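Local atomic coordinates of malonyl acyl carrier protein transacylase (PDB entry 3IM8), a protein that probably transfers the malonyl group from malonyl-CoA to holo acyl carrier protein, the step that supplies malonyl units for fatty acid synthesis. Residues S95-S100 and S220-P225. Residues are numbered along the deposited sequence; the frame is centred on the assembly and turned at random.
Sequences SALVAS and SDFTCP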
# COMPACT_ATOMS: atom_id res chain seq x y z
N SER A 95 -2.13 2.35 -7.33
CA SER A 95 -3.19 1.51 -7.95
C SER A 95 -4.57 2.21 -7.86
O SER A 95 -5.31 2.24 -8.83
CB SER A 95 -3.27 0.14 -7.26
OG SER A 95 -2.01 -0.53 -7.26
N ALA A 96 -4.85 2.75 -6.66
CA ALA A 96 -6.04 3.56 -6.31
C ALA A 96 -6.08 4.87 -7.12
O ALA A 96 -7.14 5.30 -7.56
CB ALA A 96 -5.97 3.85 -4.91
N LEU A 97 -4.92 5.51 -7.32
CA LEU A 97 -4.84 6.69 -8.21
C LEU A 97 -5.25 6.35 -9.62
O LEU A 97 -5.96 7.14 -10.26
CB LEU A 97 -3.44 7.34 -8.22
CG LEU A 97 -3.21 8.22 -6.97
CD1 LEU A 97 -1.70 8.58 -6.86
CD2 LEU A 97 -4.10 9.49 -6.97
N VAL A 98 -4.83 5.19 -10.11
CA VAL A 98 -5.27 4.67 -11.42
C VAL A 98 -6.77 4.39 -11.44
O VAL A 98 -7.49 4.86 -12.33
CB VAL A 98 -4.48 3.43 -11.89
CG1 VAL A 98 -5.13 2.79 -13.18
CG2 VAL A 98 -3.03 3.81 -12.18
N ALA A 99 -7.26 3.67 -10.43
CA ALA A 99 -8.68 3.40 -10.34
C ALA A 99 -9.52 4.67 -10.19
O ALA A 99 -10.64 4.71 -10.65
CB ALA A 99 -8.96 2.41 -9.21
N SER A 100 -8.97 5.72 -9.57
CA SER A 100 -9.77 6.90 -9.28
C SER A 100 -9.77 7.86 -10.44
O SER A 100 -10.34 8.95 -10.34
CB SER A 100 -9.26 7.62 -8.02
OG SER A 100 -7.94 8.07 -8.28
N SER A 220 -4.75 13.79 -13.98
CA SER A 220 -6.09 14.18 -14.50
C SER A 220 -7.06 14.42 -13.37
O SER A 220 -6.71 14.23 -12.20
CB SER A 220 -6.72 13.08 -15.38
OG SER A 220 -6.09 12.94 -16.65
N ASP A 221 -8.29 14.78 -13.72
CA ASP A 221 -9.38 14.94 -12.75
C ASP A 221 -9.72 13.59 -12.09
O ASP A 221 -9.72 12.56 -12.79
CB ASP A 221 -10.63 15.45 -13.50
CG ASP A 221 -10.63 16.96 -13.74
OD1 ASP A 221 -11.52 17.46 -14.49
OD2 ASP A 221 -9.77 17.65 -13.14
N PHE A 222 -10.02 13.59 -10.80
CA PHE A 222 -10.54 12.40 -10.08
C PHE A 222 -11.93 12.03 -10.59
O PHE A 222 -12.81 12.88 -10.64
CB PHE A 222 -10.61 12.63 -8.56
CG PHE A 222 -9.25 12.52 -7.85
CD1 PHE A 222 -8.54 13.66 -7.47
CD2 PHE A 222 -8.68 11.27 -7.56
CE1 PHE A 222 -7.31 13.57 -6.80
CE2 PHE A 222 -7.44 11.15 -6.88
CZ PHE A 222 -6.76 12.28 -6.51
N THR A 223 -12.15 10.77 -10.95
CA THR A 223 -13.47 10.35 -11.34
C THR A 223 -14.15 9.75 -10.12
O THR A 223 -15.36 9.59 -10.08
CB THR A 223 -13.45 9.47 -12.60
OG1 THR A 223 -12.62 8.32 -12.41
CG2 THR A 223 -12.86 10.31 -13.77
N CYS A 224 -13.37 9.47 -9.08
CA CYS A 224 -13.97 9.11 -7.82
C CYS A 224 -13.02 9.47 -6.66
O CYS A 224 -11.80 9.57 -6.88
CB CYS A 224 -14.38 7.65 -7.86
SG CYS A 224 -13.19 6.59 -7.09
N PRO A 225 -13.58 9.73 -5.47
CA PRO A 225 -12.78 10.24 -4.38
C PRO A 225 -11.78 9.17 -3.92
O PRO A 225 -12.13 7.98 -3.87
CB PRO A 225 -13.79 10.56 -3.28
CG PRO A 225 -15.18 10.63 -4.00
CD PRO A 225 -15.02 9.69 -5.17
O HOH W 1 -13.27 5.99 -10.58
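In S100 and T223, which meet across this contact, the hydroxyl sits between the backbone N and the carbonyl carbon (chi1 63° and 58°); S100 OG turns back to the last turn of helix 92-99, while T223 OG1 reaches across to S100 O. The pair illustrates how a loop can supply donors to the carbonyl just beyond a helix. S100 OG lies 3.0 Å from both A96 O and L97 O, and its one proton could go to either. The carbonyl of S100 points across to the loop, where T223 N donates to S100 O at 2.6 Å, tilted 22° from the carbonyl plane. C224 N adds a weak bond to that oxygen, and T223 OG1 approaches it at 3.1 Å, a weak bond whose proton is not settled. A water donates to A99 O and also pairs with T223 OG1, linking the loop to the preceding carbonyl. S100 OG lies at the edge of the F222 ring, 3.4 Å from CD2, while L97 CD2 makes an apolar contact with F222 CE2 at 3.7 Å. I240 touches both L97 and F222, extending this packing to helix 240-247. The contact joins loop 220-225 to the C-terminal end of helix 92-99, which follows the predicted active-site S90, about 11 Å from L97 between side chains, in what is probably the nucleophile elbow (GxSxG) of the FabD acyltransferase fold.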